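Local coordinates for protein TqaA (Penicillium aethiopicum, PDB 5DLK) that forms the terminal condensation-like domain of a fungal nonribosomal peptide synthetase and probably releases the finished peptide by macrocyclization, at residues P204-R215 with L315-C326; H59-F67 with R415-W423. All coordinates share one frame; numbering follows the deposited sequence.

Interaction 1: P204-R215 with L315-C326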
loop_
_atom_site.group_PDB
_atom_site.type_symbol
_atom_site.label_atom_id
_atom_site.label_comp_id
_atom_site.label_asym_id
_atom_site.label_seq_id
_atom_site.Cartn_x
_atom_site.Cartn_y
_atom_site.Cartn_z
ATOM N N PRO A 204 -4.939 17.735 -16.084
ATOM C CA PRO A 204 -4.053 16.628 -16.455
ATOM C C PRO A 204 -3.248 16.133 -15.250
ATOM O O PRO A 204 -3.076 16.855 -14.265
ATOM C CB PRO A 204 -3.144 17.238 -17.537
ATOM C CG PRO A 204 -3.378 18.725 -17.478
ATOM C CD PRO A 204 -4.767 18.906 -16.959
ATOM N N THR A 205 -2.785 14.894 -15.324
ATOM C CA THR A 205 -2.080 14.273 -14.210
ATOM C C THR A 205 -0.932 13.431 -14.745
ATOM O O THR A 205 -0.857 13.169 -15.949
ATOM C CB THR A 205 -3.028 13.388 -13.371
ATOM O OG1 THR A 205 -2.354 12.924 -12.191
ATOM C CG2 THR A 205 -3.498 12.200 -14.198
ATOM N N SER A 206 -0.039 13.005 -13.857
ATOM C CA SER A 206 1.024 12.087 -14.249
ATOM C C SER A 206 0.606 10.670 -13.934
ATOM O O SER A 206 -0.366 10.455 -13.211
ATOM C CB SER A 206 2.329 12.430 -13.537
ATOM O OG SER A 206 2.692 13.769 -13.805
ATOM N N ASP A 207 1.306 9.691 -14.492
ATOM C CA ASP A 207 0.993 8.319 -14.116
ATOM C C ASP A 207 2.137 7.687 -13.343
ATOM O O ASP A 207 3.162 8.327 -13.089
ATOM C CB ASP A 207 0.628 7.462 -15.328
ATOM C CG ASP A 207 1.694 7.444 -16.398
ATOM O OD1 ASP A 207 2.835 7.889 -16.144
ATOM O OD2 ASP A 207 1.388 6.953 -17.511
ATOM N N PHE A 208 1.945 6.428 -12.962
ATOM C CA PHE A 208 2.935 5.737 -12.157
ATOM C C PHE A 208 4.234 5.535 -12.936
ATOM O O PHE A 208 5.318 5.630 -12.373
ATOM C CB PHE A 208 2.365 4.402 -11.668
ATOM C CG PHE A 208 3.266 3.684 -10.721
ATOM C CD1 PHE A 208 3.574 4.241 -9.487
ATOM C CD2 PHE A 208 3.818 2.460 -11.072
ATOM C CE1 PHE A 208 4.421 3.585 -8.615
ATOM C CE2 PHE A 208 4.661 1.792 -10.204
ATOM C CZ PHE A 208 4.964 2.354 -8.976
ATOM N N ALA A 209 4.142 5.278 -14.240
ATOM C CA ALA A 209 5.356 5.130 -15.036
ATOM C C ALA A 209 6.245 6.377 -14.920
ATOM O O ALA A 209 7.469 6.263 -14.858
ATOM C CB ALA A 209 5.016 4.845 -16.501
ATOM N N HIS A 210 5.640 7.559 -14.843
ATOM C CA HIS A 210 6.416 8.801 -14.762
ATOM C C HIS A 210 7.116 8.970 -13.407
ATOM O O HIS A 210 8.148 9.626 -13.299
ATOM C CB HIS A 210 5.514 9.999 -15.041
ATOM C CG HIS A 210 4.881 9.959 -16.396
ATOM N ND1 HIS A 210 3.632 10.481 -16.654
ATOM C CD2 HIS A 210 5.319 9.433 -17.564
ATOM C CE1 HIS A 210 3.332 10.286 -17.925
ATOM N NE2 HIS A 210 4.339 9.653 -18.500
ATOM N N TYR A 211 6.538 8.382 -12.373
ATOM C CA TYR A 211 7.206 8.293 -11.083
ATOM C C TYR A 211 8.473 7.455 -11.209
ATOM O O TYR A 211 9.544 7.847 -10.725
ATOM C CB TYR A 211 6.248 7.685 -10.058
ATOM C CG TYR A 211 6.823 7.482 -8.674
ATOM C CD1 TYR A 211 6.879 8.526 -7.766
ATOM C CD2 TYR A 211 7.276 6.229 -8.272
ATOM C CE1 TYR A 211 7.378 8.334 -6.485
ATOM C CE2 TYR A 211 7.790 6.032 -7.008
ATOM C CZ TYR A 211 7.837 7.089 -6.119
ATOM O OH TYR A 211 8.339 6.895 -4.853
ATOM N N LEU A 212 8.349 6.317 -11.883
ATOM C CA LEU A 212 9.472 5.409 -12.077
ATOM C C LEU A 212 10.586 6.057 -12.918
ATOM O O LEU A 212 11.770 5.944 -12.578
ATOM C CB LEU A 212 9.002 4.105 -12.714
ATOM C CG LEU A 212 8.031 3.277 -11.857
ATOM C CD1 LEU A 212 7.741 1.940 -12.511
ATOM C CD2 LEU A 212 8.601 3.095 -10.446
ATOM N N TYR A 213 10.224 6.737 -14.006
ATOM C CA TYR A 213 11.241 7.434 -14.811
ATOM C C TYR A 213 11.947 8.519 -14.000
ATOM O O TYR A 213 13.174 8.680 -14.082
ATOM C CB TYR A 213 10.618 8.044 -16.076
ATOM C CG TYR A 213 10.265 6.994 -17.109
ATOM C CD1 TYR A 213 11.246 6.174 -17.654
ATOM C CD2 TYR A 213 8.951 6.821 -17.540
ATOM C CE1 TYR A 213 10.929 5.196 -18.595
ATOM C CE2 TYR A 213 8.625 5.852 -18.481
ATOM C CZ TYR A 213 9.616 5.045 -19.006
ATOM O OH TYR A 213 9.309 4.079 -19.939
ATOM N N HIS A 214 11.176 9.262 -13.218
ATOM C CA HIS A 214 11.741 10.314 -12.377
ATOM C C HIS A 214 12.717 9.766 -11.317
ATOM O O HIS A 214 13.770 10.370 -11.082
ATOM C CB HIS A 214 10.621 11.102 -11.713
ATOM C CG HIS A 214 11.068 12.394 -11.113
ATOM N ND1 HIS A 214 11.731 12.464 -9.905
ATOM C CD2 HIS A 214 10.966 13.667 -11.563
ATOM C CE1 HIS A 214 12.008 13.727 -9.630
ATOM N NE2 HIS A 214 11.552 14.477 -10.618
ATOM N N ARG A 215 12.382 8.637 -10.685
ATOM C CA ARG A 215 13.329 7.978 -9.775
ATOM C C ARG A 215 14.669 7.687 -10.447
ATOM O O ARG A 215 15.733 7.913 -9.861
ATOM C CB ARG A 215 12.773 6.660 -9.237
ATOM C CG ARG A 215 11.661 6.788 -8.228
ATOM C CD ARG A 215 11.610 5.531 -7.356
ATOM N NE ARG A 215 11.590 4.309 -8.158
ATOM C CZ ARG A 215 11.660 3.083 -7.647
ATOM N NH1 ARG A 215 11.759 2.914 -6.329
ATOM N NH2 ARG A 215 11.632 2.025 -8.447
ATOM N N LEU A 315 9.426 12.878 -3.497
ATOM C CA LEU A 315 10.149 13.226 -4.719
ATOM C C LEU A 315 9.605 14.504 -5.352
ATOM O O LEU A 315 8.396 14.656 -5.513
ATOM C CB LEU A 315 10.059 12.094 -5.739
ATOM C CG LEU A 315 11.116 10.998 -5.731
ATOM C CD1 LEU A 315 10.837 10.042 -6.876
ATOM C CD2 LEU A 315 12.506 11.589 -5.869
ATOM N N PRO A 316 10.495 15.423 -5.737
ATOM C CA PRO A 316 9.979 16.612 -6.421
ATOM C C PRO A 316 9.586 16.296 -7.866
ATOM O O PRO A 316 10.443 16.171 -8.736
ATOM C CB PRO A 316 11.156 17.589 -6.361
ATOM C CG PRO A 316 12.363 16.702 -6.322
ATOM C CD PRO A 316 11.956 15.472 -5.545
ATOM N N MET A 317 8.294 16.154 -8.113
ATOM C CA MET A 317 7.813 15.935 -9.466
ATOM C C MET A 317 6.380 16.423 -9.543
ATOM O O MET A 317 5.673 16.443 -8.531
ATOM C CB MET A 317 7.934 14.455 -9.869
ATOM C CG MET A 317 6.735 13.561 -9.559
ATOM S SD MET A 317 7.020 11.842 -10.080
ATOM C CE MET A 317 8.415 11.425 -9.053
ATOM N N ASP A 318 5.968 16.852 -10.730
ATOM C CA ASP A 318 4.607 17.336 -10.922
ATOM C C ASP A 318 3.614 16.232 -10.603
ATOM O O ASP A 318 3.819 15.076 -10.988
ATOM C CB ASP A 318 4.399 17.840 -12.351
ATOM C CG ASP A 318 5.266 19.042 -12.679
ATOM O OD1 ASP A 318 5.586 19.820 -11.755
ATOM O OD2 ASP A 318 5.628 19.209 -13.863
ATOM N N ASN A 319 2.558 16.601 -9.881
ATOM C CA ASN A 319 1.460 15.699 -9.527
ATOM C C ASN A 319 1.854 14.555 -8.602
ATOM O O ASN A 319 1.118 13.574 -8.490
ATOM C CB ASN A 319 0.819 15.117 -10.788
ATOM C CG ASN A 319 0.357 16.186 -11.744
ATOM O OD1 ASN A 319 -0.154 17.226 -11.322
ATOM N ND2 ASN A 319 0.550 15.950 -13.038
ATOM N N ILE A 320 3.001 14.679 -7.933
ATOM C CA ILE A 320 3.449 13.634 -7.015
ATOM C C ILE A 320 2.383 13.371 -5.945
ATOM O O ILE A 320 2.208 12.240 -5.492
ATOM C CB ILE A 320 4.814 14.004 -6.355
ATOM C CG1 ILE A 320 5.357 12.844 -5.514
ATOM C CG2 ILE A 320 4.699 15.262 -5.509
ATOM C CD1 ILE A 320 5.526 11.556 -6.280
ATOM N N GLU A 321 1.651 14.420 -5.585
ATOM C CA GLU A 321 0.615 14.366 -4.556
ATOM C C GLU A 321 -0.625 13.594 -4.990
ATOM O O GLU A 321 -1.400 13.134 -4.152
ATOM C CB GLU A 321 0.210 15.792 -4.154
ATOM C CG GLU A 321 -0.268 16.679 -5.322
ATOM C CD GLU A 321 0.884 17.310 -6.113
ATOM O OE1 GLU A 321 2.034 17.285 -5.622
ATOM O OE2 GLU A 321 0.642 17.837 -7.224
ATOM N N SER A 322 -0.817 13.452 -6.299
ATOM C CA SER A 322 -2.088 12.949 -6.803
ATOM C C SER A 322 -1.992 11.817 -7.837
ATOM O O SER A 322 -3.016 11.232 -8.191
ATOM C CB SER A 322 -2.888 14.115 -7.399
ATOM O OG SER A 322 -2.210 14.678 -8.506
ATOM N N LEU A 323 -0.793 11.496 -8.319
ATOM C CA LEU A 323 -0.684 10.445 -9.331
ATOM C C LEU A 323 -1.095 9.114 -8.715
ATOM O O LEU A 323 -0.812 8.844 -7.539
ATOM C CB LEU A 323 0.728 10.366 -9.926
ATOM C CG LEU A 323 1.936 9.921 -9.092
ATOM C CD1 LEU A 323 2.164 8.424 -9.205
ATOM C CD2 LEU A 323 3.180 10.676 -9.549
ATOM N N LEU A 324 -1.775 8.287 -9.508
ATOM C CA LEU A 324 -2.345 7.053 -8.992
ATOM C C LEU A 324 -1.396 5.878 -9.167
ATOM O O LEU A 324 -0.914 5.593 -10.266
ATOM C CB LEU A 324 -3.688 6.752 -9.684
ATOM C CG LEU A 324 -4.476 5.550 -9.175
ATOM C CD1 LEU A 324 -4.936 5.740 -7.731
ATOM C CD2 LEU A 324 -5.673 5.279 -10.115
ATOM N N GLY A 325 -1.131 5.186 -8.068
ATOM C CA GLY A 325 -0.255 4.038 -8.118
ATOM C C GLY A 325 0.219 3.702 -6.725
ATOM O O GLY A 325 -0.201 4.321 -5.757
ATOM N N CYS A 326 1.118 2.738 -6.635
ATOM C CA CYS A 326 1.642 2.310 -5.347
ATOM C C CYS A 326 3.058 2.848 -5.195
ATOM O O CYS A 326 4.000 2.218 -5.636
ATOM C CB CYS A 326 1.642 0.792 -5.239
ATOM S SG CYS A 326 2.306 0.223 -3.654
HETATM O O HOH W 1 -4.215 11.473 -10.490
HETATM O O HOH W 2 -2.177 8.130 -12.829
HETATM O O HOH W 3 -1.092 5.818 -13.075
#
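Met317 reaches from the loop that joins strands 303-310 and 329-336 of the condensation domain to helix 208-218 and meets two rings there. Its CB sits over one face of the His214 imidazole, 3.8 Å from the ring centroid; His214 ND1 is buried here without a partner. CG lies between the backbone N and the carbonyl carbon (chi1 90°), and a bend at chi3 brings the methyl CE back to 3.5 Å from both His214 CB and Tyr211 CD1. The sulfur lies obliquely beside the tyrosine ring, a Met-aromatic contact. Ile320 CD1 meets the edge of that ring, 3.6 Å from Tyr211 CD1, while Leu315 CD1 touches Tyr211 CE1 and Arg215 CG. Nearer the start of the helix, Leu323 CD1 lies at the edge of the Phe208 ring.

Direct polar contact centres on Asn319, whose ND2 donates to Ser206 OG (3.2 Å, 154° at the hydrogen), the hydroxyl standing 18° out of the amide plane. Water links Thr205 OG1 to Ser322 O, and another joins Phe208 N to Leu324 O.

Behind this shell, a type II turn from Met317 to Ile320 presents the asparagine, and Asn319 O accepts the N-H groups of both Ser322 and Leu323. Arg313 binds the carbonyls of Ile320 and Leu323. On the helix side Asp207 is the N-cap, its OD1 taking His210 N at 3.1 Å and its OD2 bonded to Ser96, while Tyr211 OH reaches Gly312 O. The irregular loop thus lies against the helix largely through apolar and sulfur contacts, with one amide and bridging waters answering for polar groups near the helix start.

Interaction 2: H59-F67 with R415-W423; sequences HVFIKRGTF and RFDPLDEVW. With EDO (1,2-ethanediol), chain E.
Arg64 and Glu421 face each other where the chain crosses between the two halves of the condensation fold: strand 407-415 edges the sheet that holds strand 67-75, and the chain then crosses to strand 422-428 of the other sheet. The guanidinium grips the carboxylate side-on, Arg64 NE to Glu421 OE2 at 2.8 Å and a nearly straight 174°, Arg64 NH2 to Glu421 OE1 at 3.0 Å. Both oxygens lie close to the guanidinium plane, but the two groups are turned 47° apart, and the nitrogens approach from above the carboxylate plane. The arginine chain is extended from CG to NE, and NH1 turns back to bond Val60 O. Leu419 lies across one guanidinium face, its CD1 3.5 Å from Arg64 CZ. Glu421 OE2 also accepts Leu419 N and, on its anti lone pair, Trp423 NE1, so three donors hold this one oxygen and fix the carboxylate's rotation.

Phe416 runs alongside Arg64 and Thr66, pointing the same way; Thr66 OG1 lies at the Phe416 ring edge, 3.3 Å from Phe416 CD1, while donating to Phe61 O. Phe416 CZ lies over the rim of one face of the Trp423 ring. A Schellman motif, with Gly65 at C-prime in positive phi, ends the helix and turns the chain into the strand. Arg64 O then takes Asp417 N at 3.0 Å, and Phe67 and Arg415 form an antiparallel hydrogen-bonded pair. Asp417 OD1 is bonded to Thr265. An ethanediol, probably from the crystallisation liquor, sits beside Arg415, Phe416 and Asp417: its O2 accepts Phe416 N at 2.8 Å and lies over one face of the Arg415 guanidinium.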
loop_
_atom_site.group_PDB
_atom_site.type_symbol
_atom_site.label_atom_id
_atom_site.label_comp_id
_atom_site.label_asym_id
_atom_site.label_seq_id
_atom_site.Cartn_x
_atom_site.Cartn_y
_atom_site.Cartn_z
ATOM N N HIS A 59 5.840 -5.756 -5.982
ATOM C CA HIS A 59 6.038 -7.200 -5.857
ATOM C C HIS A 59 5.674 -7.740 -4.476
ATOM O O HIS A 59 5.176 -8.863 -4.347
ATOM C CB HIS A 59 7.494 -7.546 -6.175
ATOM C CG HIS A 59 7.697 -8.954 -6.630
ATOM N ND1 HIS A 59 8.940 -9.548 -6.677
ATOM C CD2 HIS A 59 6.816 -9.891 -7.062
ATOM C CE1 HIS A 59 8.819 -10.786 -7.122
ATOM N NE2 HIS A 59 7.540 -11.021 -7.360
ATOM N N VAL A 60 5.945 -6.959 -3.435
ATOM C CA VAL A 60 5.525 -7.342 -2.082
ATOM C C VAL A 60 4.036 -7.638 -2.068
ATOM O O VAL A 60 3.590 -8.683 -1.577
ATOM C CB VAL A 60 5.832 -6.230 -1.046
ATOM C CG1 VAL A 60 5.018 -6.427 0.251
ATOM C CG2 VAL A 60 7.317 -6.195 -0.755
ATOM N N PHE A 61 3.260 -6.714 -2.618
ATOM C CA PHE A 61 1.807 -6.878 -2.590
ATOM C C PHE A 61 1.347 -8.025 -3.482
ATOM O O PHE A 61 0.439 -8.764 -3.121
ATOM C CB PHE A 61 1.125 -5.569 -2.994
ATOM C CG PHE A 61 1.156 -4.526 -1.922
ATOM C CD1 PHE A 61 0.635 -4.800 -0.667
ATOM C CD2 PHE A 61 1.724 -3.275 -2.154
ATOM C CE1 PHE A 61 0.666 -3.849 0.348
ATOM C CE2 PHE A 61 1.760 -2.309 -1.146
ATOM C CZ PHE A 61 1.226 -2.604 0.120
ATOM N N ILE A 62 1.957 -8.176 -4.650
ATOM C CA ILE A 62 1.553 -9.254 -5.563
ATOM C C ILE A 62 1.812 -10.629 -4.954
ATOM O O ILE A 62 0.942 -11.521 -4.996
ATOM C CB ILE A 62 2.262 -9.112 -6.937
ATOM C CG1 ILE A 62 1.709 -7.868 -7.638
ATOM C CG2 ILE A 62 2.036 -10.353 -7.784
ATOM C CD1 ILE A 62 2.493 -7.426 -8.862
ATOM N N LYS A 63 2.977 -10.789 -4.319
ATOM C CA LYS A 63 3.328 -12.064 -3.718
ATOM C C LYS A 63 2.392 -12.443 -2.587
ATOM O O LYS A 63 2.255 -13.620 -2.258
ATOM C CB LYS A 63 4.759 -12.037 -3.163
ATOM C CG LYS A 63 5.872 -12.176 -4.180
ATOM C CD LYS A 63 7.197 -12.309 -3.396
ATOM C CE LYS A 63 8.422 -12.345 -4.286
ATOM N NZ LYS A 63 8.349 -13.454 -5.293
ATOM N N ARG A 64 1.772 -11.438 -1.982
ATOM C CA ARG A 64 0.877 -11.646 -0.850
ATOM C C ARG A 64 -0.607 -11.676 -1.264
ATOM O O ARG A 64 -1.517 -11.671 -0.411
ATOM C CB ARG A 64 1.137 -10.567 0.198
ATOM C CG ARG A 64 2.476 -10.831 0.944
ATOM C CD ARG A 64 3.075 -9.591 1.588
ATOM N NE ARG A 64 4.384 -9.919 2.176
ATOM C CZ ARG A 64 5.515 -10.089 1.486
ATOM N NH1 ARG A 64 5.540 -9.991 0.150
ATOM N NH2 ARG A 64 6.634 -10.396 2.133
ATOM N N GLY A 65 -0.844 -11.718 -2.573
ATOM C CA GLY A 65 -2.206 -11.863 -3.080
ATOM C C GLY A 65 -3.088 -10.697 -2.680
ATOM O O GLY A 65 -4.286 -10.873 -2.420
ATOM N N THR A 66 -2.499 -9.501 -2.628
ATOM C CA THR A 66 -3.199 -8.342 -2.095
ATOM C C THR A 66 -4.155 -7.818 -3.162
ATOM O O THR A 66 -3.737 -7.323 -4.201
ATOM C CB THR A 66 -2.223 -7.244 -1.656
ATOM O OG1 THR A 66 -1.121 -7.862 -0.984
ATOM C CG2 THR A 66 -2.902 -6.275 -0.676
ATOM N N PHE A 67 -5.450 -7.951 -2.895
ATOM C CA PHE A 67 -6.458 -7.785 -3.938
ATOM C C PHE A 67 -7.728 -7.267 -3.281
ATOM O O PHE A 67 -8.163 -7.796 -2.254
ATOM C CB PHE A 67 -6.660 -9.132 -4.625
ATOM C CG PHE A 67 -7.542 -9.101 -5.846
ATOM C CD1 PHE A 67 -7.285 -8.233 -6.901
ATOM C CD2 PHE A 67 -8.580 -10.024 -5.964
ATOM C CE1 PHE A 67 -8.101 -8.254 -8.058
ATOM C CE2 PHE A 67 -9.398 -10.051 -7.100
ATOM C CZ PHE A 67 -9.156 -9.160 -8.142
ATOM N N ARG A 415 -8.305 -9.181 0.238
ATOM C CA ARG A 415 -7.414 -10.305 0.496
ATOM C C ARG A 415 -6.022 -9.734 0.784
ATOM O O ARG A 415 -5.615 -8.751 0.155
ATOM C CB ARG A 415 -7.321 -11.255 -0.700
ATOM C CG ARG A 415 -8.672 -11.757 -1.233
ATOM C CD ARG A 415 -9.496 -12.373 -0.129
ATOM N NE ARG A 415 -8.906 -13.593 0.404
ATOM C CZ ARG A 415 -9.462 -14.302 1.383
ATOM N NH1 ARG A 415 -10.619 -13.915 1.897
ATOM N NH2 ARG A 415 -8.870 -15.396 1.844
ATOM N N PHE A 416 -5.315 -10.369 1.711
ATOM C CA PHE A 416 -3.931 -9.994 2.046
ATOM C C PHE A 416 -3.350 -11.100 2.899
ATOM O O PHE A 416 -3.874 -11.391 3.967
ATOM C CB PHE A 416 -3.870 -8.659 2.791
ATOM C CG PHE A 416 -2.475 -8.284 3.247
ATOM C CD1 PHE A 416 -1.501 -7.963 2.321
ATOM C CD2 PHE A 416 -2.148 -8.275 4.603
ATOM C CE1 PHE A 416 -0.196 -7.608 2.727
ATOM C CE2 PHE A 416 -0.850 -7.915 5.021
ATOM C CZ PHE A 416 0.119 -7.588 4.081
ATOM N N ASP A 417 -2.263 -11.712 2.444
ATOM C CA ASP A 417 -1.682 -12.841 3.168
ATOM C C ASP A 417 -0.175 -12.698 3.321
ATOM O O ASP A 417 0.569 -12.982 2.393
ATOM C CB ASP A 417 -2.017 -14.148 2.454
ATOM C CG ASP A 417 -3.499 -14.435 2.467
ATOM O OD1 ASP A 417 -4.015 -14.778 3.543
ATOM O OD2 ASP A 417 -4.121 -14.290 1.408
ATOM N N PRO A 418 0.271 -12.256 4.505
ATOM C CA PRO A 418 1.703 -12.078 4.786
ATOM C C PRO A 418 2.516 -13.343 4.539
ATOM O O PRO A 418 1.976 -14.450 4.595
ATOM C CB PRO A 418 1.734 -11.726 6.289
ATOM C CG PRO A 418 0.397 -11.166 6.589
ATOM C CD PRO A 418 -0.578 -11.886 5.649
ATOM N N LEU A 419 3.812 -13.175 4.303
ATOM C CA LEU A 419 4.707 -14.311 4.191
ATOM C C LEU A 419 5.342 -14.592 5.569
ATOM O O LEU A 419 4.650 -15.047 6.479
ATOM C CB LEU A 419 5.746 -14.051 3.103
ATOM C CG LEU A 419 5.086 -13.691 1.757
ATOM C CD1 LEU A 419 6.118 -13.470 0.644
ATOM C CD2 LEU A 419 4.062 -14.766 1.369
ATOM N N ASP A 420 6.631 -14.314 5.748
ATOM C CA ASP A 420 7.250 -14.611 7.052
ATOM C C ASP A 420 7.262 -13.398 7.988
ATOM O O ASP A 420 7.567 -13.537 9.166
ATOM C CB ASP A 420 8.682 -15.119 6.869
ATOM C CG ASP A 420 8.734 -16.497 6.230
ATOM O OD1 ASP A 420 7.814 -17.311 6.481
ATOM O OD2 ASP A 420 9.695 -16.756 5.473
ATOM N N GLU A 421 6.928 -12.221 7.464
ATOM C CA GLU A 421 6.984 -10.984 8.249
ATOM C C GLU A 421 5.759 -10.736 9.142
ATOM O O GLU A 421 4.671 -11.295 8.926
ATOM C CB GLU A 421 7.161 -9.787 7.315
ATOM C CG GLU A 421 5.875 -9.352 6.586
ATOM C CD GLU A 421 5.482 -10.282 5.438
ATOM O OE1 GLU A 421 6.335 -11.076 5.001
ATOM O OE2 GLU A 421 4.322 -10.193 4.974
ATOM N N VAL A 422 5.950 -9.887 10.147
ATOM C CA VAL A 422 4.863 -9.442 11.011
ATOM C C VAL A 422 4.580 -7.991 10.640
ATOM O O VAL A 422 5.510 -7.194 10.512
ATOM C CB VAL A 422 5.222 -9.557 12.510
ATOM C CG1 VAL A 422 4.147 -8.885 13.383
ATOM C CG2 VAL A 422 5.400 -11.018 12.882
ATOM N N TRP A 423 3.306 -7.676 10.407
ATOM C CA TRP A 423 2.863 -6.302 10.206
ATOM C C TRP A 423 2.194 -5.739 11.441
ATOM O O TRP A 423 1.383 -6.426 12.077
ATOM C CB TRP A 423 1.860 -6.222 9.033
ATOM C CG TRP A 423 2.397 -6.662 7.736
ATOM C CD1 TRP A 423 2.516 -7.949 7.288
ATOM C CD2 TRP A 423 2.896 -5.822 6.685
ATOM N NE1 TRP A 423 3.054 -7.953 6.012
ATOM C CE2 TRP A 423 3.308 -6.662 5.635
ATOM C CE3 TRP A 423 3.057 -4.441 6.546
ATOM C CZ2 TRP A 423 3.853 -6.165 4.440
ATOM C CZ3 TRP A 423 3.583 -3.947 5.355
ATOM C CH2 TRP A 423 3.984 -4.804 4.325
HETATM C C1 EDO E . -6.825 -11.874 5.205
HETATM O O1 EDO E . -6.167 -10.586 5.116
HETATM C C2 EDO E . -7.511 -12.294 3.892
HETATM O O2 EDO E . -6.556 -12.616 2.857
#

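The two contacts lie about 24 Å apart, centre to centre, yet they meet directly: Cys326 SG, at the end of segment 315-326 in interaction 1, packs 3.6 Å from Phe61 CE2 on the helix of interaction 2. That junction is near the phosphopantetheine site seen in this protein, whose ligand is absent here. The side chain of Ile320 is about 7 Å from that of Asn311, and the side chains of Leu324 and Phe61 are each about 9 Å from Gly183. Interaction 1 thus packs a loop that passes close to the site against helix 208-218, and interaction 2 joins the sheet of strand 67-75 to that of strand 422-428. Phe61 also stacks on His178.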